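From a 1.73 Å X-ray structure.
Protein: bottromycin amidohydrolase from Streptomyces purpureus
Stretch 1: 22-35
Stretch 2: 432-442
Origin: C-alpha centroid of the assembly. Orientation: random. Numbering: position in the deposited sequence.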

# COMPACT_ATOMS: atom_id res chain seq x y z
N ASP A 22 -3.45 -24.85 -1.49
CA ASP A 22 -3.15 -23.99 -0.35
C ASP A 22 -4.43 -23.66 0.43
O ASP A 22 -5.47 -23.37 -0.17
N PRO A 23 -4.39 -23.71 1.76
CA PRO A 23 -5.64 -23.50 2.53
C PRO A 23 -6.19 -22.09 2.45
O PRO A 23 -7.41 -21.89 2.55
N LEU A 24 -5.31 -21.11 2.35
CA LEU A 24 -5.75 -19.72 2.21
C LEU A 24 -6.37 -19.49 0.84
O LEU A 24 -7.38 -18.78 0.73
N VAL A 25 -5.78 -20.05 -0.21
CA VAL A 25 -6.37 -19.97 -1.55
C VAL A 25 -7.74 -20.60 -1.55
O VAL A 25 -8.72 -20.06 -2.10
N ALA A 26 -7.84 -21.78 -0.94
CA ALA A 26 -9.13 -22.46 -0.87
C ALA A 26 -10.18 -21.58 -0.19
O ALA A 26 -11.33 -21.52 -0.64
N ALA A 27 -9.80 -20.92 0.92
CA ALA A 27 -10.75 -20.03 1.60
C ALA A 27 -11.19 -18.89 0.70
O ALA A 27 -12.40 -18.57 0.65
N LEU A 28 -10.25 -18.27 -0.04
CA LEU A 28 -10.58 -17.12 -0.89
C LEU A 28 -11.42 -17.58 -2.08
O LEU A 28 -12.33 -16.87 -2.52
N GLU A 29 -11.19 -18.80 -2.56
CA GLU A 29 -12.05 -19.37 -3.63
C GLU A 29 -13.47 -19.61 -3.14
O GLU A 29 -14.42 -19.28 -3.85
N ARG A 30 -13.63 -20.15 -1.92
CA ARG A 30 -14.97 -20.39 -1.38
C ARG A 30 -15.73 -19.09 -1.21
O ARG A 30 -16.92 -19.01 -1.52
N LEU A 31 -15.05 -18.07 -0.69
CA LEU A 31 -15.69 -16.77 -0.50
C LEU A 31 -16.15 -16.15 -1.81
O LEU A 31 -17.11 -15.37 -1.80
N ALA A 32 -15.51 -16.50 -2.95
CA ALA A 32 -15.87 -15.87 -4.22
C ALA A 32 -17.20 -16.41 -4.74
O ALA A 32 -17.74 -15.85 -5.70
N ASP A 33 -17.72 -17.45 -4.13
CA ASP A 33 -19.03 -17.98 -4.47
C ASP A 33 -20.14 -17.26 -3.73
O ASP A 33 -21.31 -17.66 -3.81
N ARG A 34 -19.83 -16.22 -3.01
CA ARG A 34 -20.85 -15.61 -2.18
C ARG A 34 -21.69 -14.64 -3.00
O ARG A 34 -21.29 -14.25 -4.11
N PRO A 35 -22.84 -14.21 -2.46
CA PRO A 35 -23.67 -13.23 -3.17
C PRO A 35 -22.92 -11.92 -3.37
O PRO A 35 -22.16 -11.48 -2.49
N GLU A 432 -16.94 -11.86 11.58
CA GLU A 432 -16.51 -13.22 11.86
C GLU A 432 -15.71 -13.78 10.70
O GLU A 432 -14.76 -14.52 10.92
N ASP A 433 -16.09 -13.44 9.46
CA ASP A 433 -15.28 -13.79 8.29
C ASP A 433 -13.88 -13.19 8.41
O ASP A 433 -12.89 -13.84 8.08
N LEU A 434 -13.80 -11.95 8.86
CA LEU A 434 -12.50 -11.27 8.94
C LEU A 434 -11.65 -11.89 10.04
O LEU A 434 -10.46 -12.16 9.84
N ASP A 435 -12.26 -12.20 11.20
CA ASP A 435 -11.55 -12.90 12.25
C ASP A 435 -11.01 -14.23 11.76
O ASP A 435 -9.90 -14.62 12.11
N ARG A 436 -11.85 -14.98 11.02
CA ARG A 436 -11.46 -16.31 10.60
C ARG A 436 -10.32 -16.25 9.57
O ARG A 436 -9.38 -17.06 9.61
N LEU A 437 -10.39 -15.31 8.63
CA LEU A 437 -9.32 -15.14 7.64
C LEU A 437 -8.02 -14.76 8.31
O LEU A 437 -6.96 -15.32 8.02
N TRP A 438 -8.07 -13.83 9.25
CA TRP A 438 -6.84 -13.44 9.93
C TRP A 438 -6.29 -14.63 10.74
O TRP A 438 -5.10 -14.95 10.66
N SER A 439 -7.16 -15.32 11.49
CA SER A 439 -6.70 -16.48 12.25
C SER A 439 -6.06 -17.52 11.32
O SER A 439 -5.02 -18.11 11.67
N LEU A 440 -6.64 -17.75 10.13
CA LEU A 440 -6.07 -18.74 9.23
C LEU A 440 -4.73 -18.26 8.68
O LEU A 440 -3.77 -19.04 8.61
N ARG A 441 -4.64 -16.98 8.37
CA ARG A 441 -3.37 -16.40 7.90
C ARG A 441 -2.27 -16.60 8.94
O ARG A 441 -1.12 -16.91 8.60
N LEU A 442 -2.60 -16.46 10.22
CA LEU A 442 -1.60 -16.64 11.28
C LEU A 442 -1.27 -18.11 11.48
O LEU A 442 -0.09 -18.47 11.57

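Two helices, about 400 residues apart in the sequence, lie side by side here. The axes of helix 23-31 and helix 432-442 run almost antiparallel, at 163°, and approach to 10.4 Å. The backbones draw together toward the start of the first helix: the CA atoms of Leu24 and Arg441 are 7.0 Å apart, those of Ala27 and Leu437 7.9 Å, and those of Leu31 and Asp433 9.3 Å. Leucines and one alanine fill the narrower part of this wedge, and a long arginine spans the wide end.

At the narrow end the fit is tight. Leu24, in the m,t rotamer, leaves its backbone sideways, but its end swings nearer the second helix, so that CD2 lies 3.4 Å from CG of Leu440 and 3.9 Å from the backbone N of Arg441. The methyl thus lies against the backbone itself. The Arg441 side chain, with chi1 between wells at 133°, sets out sideways and its end leads away, making its hydrogen bonds elsewhere in the structure. Leu440 points toward the first helix and adopts the t,p rotamer. Its CD2 reaches into the hollow beside Ala27, 4.1 Å from Ala27 CB, and also lies 3.9 Å from Pro23 O. That carbonyl is already engaged by the helix, accepting from Ala27 N at 3.1 Å, so the methyl covers an oxygen with a polar partner.

Ala27 is the small residue that makes this hollow. It points toward the second helix, yet a single methyl leaves room for two leucines: besides Leu440, Leu437 CD2 comes to 4.4 Å from its CB. Leu437, in the m,t rotamer, is the bump next along. It starts sideways and bends inward, its CD2 lying 4.3 Å from CD2 of Leu28 and its CD1 3.9 Å from CD1 of Leu31; both Leu437 methyls contact Leu31 CD1. Leu28 and Leu31 share the same m,t rotamer. The CA-to-CB bond of Leu31 points toward the second helix, whereas Leu28 sets out sideways and brings only its end nearer. Branched and wholly apolar, leucine suits such a seam, filling space beside the small Ala27.

Beyond Leu31 the chain makes a type I turn from Leu31 to Arg34, and the contact becomes polar. Arg34 points toward the second helix with its chain largely extended (m,t,t), long enough to span the wider gap. Its guanidinium meets Asp433 edge-on in a two-pronged salt bridge: NH1 donates to OD2 at 2.7 Å, and NH2 donates to OD1 at 2.9 Å, both nearly straight. Asp433, at chi1 m, also points toward the first stretch; its short side chain presents both oxygens to the arginine. Arg436 NH1, 3.5 Å from Asp433 OD1, adds a second salt bridge from within the same helix.

Asp22 takes no part in the packing but caps the first helix: its OD2 accepts from Val25 N at 3.2 Å and, weakly, from Leu24 N at 2.9 Å.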

# COMPACT_ATOMS: atom_id res chain seq x y z
CB ASP A 22 -2.48 -22.71 -0.84
CG ASP A 22 -2.05 -21.79 0.30
OD1 ASP A 22 -0.87 -21.80 0.69
OD2 ASP A 22 -2.89 -21.04 0.80
CB PRO A 23 -5.22 -23.81 3.98
CG PRO A 23 -3.76 -24.04 3.94
CD PRO A 23 -3.21 -23.75 2.63
CB LEU A 24 -4.57 -18.77 2.46
CG LEU A 24 -4.08 -18.57 3.91
CD1 LEU A 24 -2.93 -17.54 3.93
CD2 LEU A 24 -5.19 -18.07 4.70
CB VAL A 25 -5.45 -20.65 -2.58
CG1 VAL A 25 -6.10 -20.66 -3.97
CG2 VAL A 25 -4.13 -19.93 -2.67
CB ALA A 26 -8.98 -23.79 -0.12
CB ALA A 27 -10.16 -19.50 2.89
CB LEU A 28 -9.31 -16.41 -1.35
CG LEU A 28 -8.39 -15.84 -0.26
CD1 LEU A 28 -7.23 -15.23 -0.91
CD2 LEU A 28 -9.13 -14.79 0.49
CB GLU A 29 -11.44 -20.66 -4.14
CG GLU A 29 -10.18 -20.42 -4.93
CD GLU A 29 -9.62 -21.68 -5.62
OE1 GLU A 29 -10.09 -22.80 -5.35
OE2 GLU A 29 -8.69 -21.54 -6.45
CB ARG A 30 -14.90 -21.12 -0.04
CG ARG A 30 -14.57 -22.61 -0.14
CD ARG A 30 -14.76 -23.36 1.22
NE ARG A 30 -14.04 -22.71 2.32
CZ ARG A 30 -12.79 -22.99 2.68
NH1 ARG A 30 -12.12 -23.94 2.06
NH2 ARG A 30 -12.22 -22.31 3.67
CB LEU A 31 -14.72 -15.82 0.26
CG LEU A 31 -14.50 -16.28 1.71
CD1 LEU A 31 -13.25 -15.57 2.29
CD2 LEU A 31 -15.71 -16.01 2.62
CB ALA A 32 -14.74 -16.06 -5.21
CB ASP A 33 -19.10 -19.49 -4.16
CG ASP A 33 -18.43 -20.34 -5.20
OD1 ASP A 33 -18.32 -19.92 -6.36
OD2 ASP A 33 -18.03 -21.47 -4.84
CB ARG A 34 -20.21 -14.89 -1.02
CG ARG A 34 -19.68 -15.81 0.04
CD ARG A 34 -19.73 -15.10 1.29
NE ARG A 34 -19.39 -15.96 2.41
CZ ARG A 34 -18.99 -15.47 3.58
NH1 ARG A 34 -18.96 -14.17 3.76
NH2 ARG A 34 -18.67 -16.27 4.56
CB PRO A 35 -24.88 -13.05 -2.23
CG PRO A 35 -24.91 -14.25 -1.41
CD PRO A 35 -23.50 -14.68 -1.22
CB GLU A 432 -17.72 -14.13 12.18
CG GLU A 432 -18.42 -13.73 13.50
CD GLU A 432 -19.39 -14.79 14.03
OE1 GLU A 432 -19.71 -15.73 13.28
OE2 GLU A 432 -19.83 -14.67 15.19
CB ASP A 433 -15.90 -13.25 7.01
CG ASP A 433 -17.23 -13.93 6.66
OD1 ASP A 433 -17.41 -15.15 6.95
OD2 ASP A 433 -18.08 -13.22 6.08
CB LEU A 434 -12.68 -9.76 9.15
CG LEU A 434 -13.40 -8.98 8.07
CD1 LEU A 434 -13.71 -7.58 8.50
CD2 LEU A 434 -12.55 -8.95 6.79
CB ASP A 435 -12.49 -13.16 13.43
CG ASP A 435 -12.88 -11.91 14.19
OD1 ASP A 435 -12.29 -10.84 14.04
OD2 ASP A 435 -13.83 -12.04 15.03
CB ARG A 436 -12.68 -17.03 10.01
CG ARG A 436 -12.49 -18.46 9.57
CD ARG A 436 -13.83 -19.10 9.18
NE ARG A 436 -14.82 -19.03 10.26
CZ ARG A 436 -15.98 -18.37 10.21
NH1 ARG A 436 -16.35 -17.70 9.12
NH2 ARG A 436 -16.78 -18.40 11.26
CB LEU A 437 -9.69 -14.09 6.59
CG LEU A 437 -10.71 -14.50 5.51
CD1 LEU A 437 -11.18 -13.32 4.66
CD2 LEU A 437 -10.05 -15.48 4.64
CB TRP A 438 -7.11 -12.21 10.82
CG TRP A 438 -5.89 -11.62 11.49
CD1 TRP A 438 -5.69 -11.50 12.83
CD2 TRP A 438 -4.72 -11.04 10.86
NE1 TRP A 438 -4.48 -10.90 13.09
CE2 TRP A 438 -3.86 -10.60 11.91
CE3 TRP A 438 -4.32 -10.83 9.54
CZ2 TRP A 438 -2.63 -10.00 11.66
CZ3 TRP A 438 -3.07 -10.23 9.31
CH2 TRP A 438 -2.28 -9.80 10.37
CB SER A 439 -7.86 -17.07 13.06
OG SER A 439 -7.46 -18.29 13.58
CB LEU A 440 -7.03 -18.99 8.08
CG LEU A 440 -6.59 -20.05 7.08
CD1 LEU A 440 -6.47 -21.39 7.72
CD2 LEU A 440 -7.63 -20.08 6.00
CB ARG A 441 -3.58 -14.89 7.59
CG ARG A 441 -2.51 -13.90 8.15
CD ARG A 441 -1.36 -14.01 7.36
NE ARG A 441 -0.29 -13.05 7.66
CZ ARG A 441 0.88 -13.38 8.14
NH1 ARG A 441 1.11 -14.62 8.60
NH2 ARG A 441 1.82 -12.45 8.17
CB LEU A 442 -2.08 -16.02 12.61
CG LEU A 442 -2.35 -14.52 12.53
CD1 LEU A 442 -3.05 -14.07 13.79
CD2 LEU A 442 -1.05 -13.72 12.32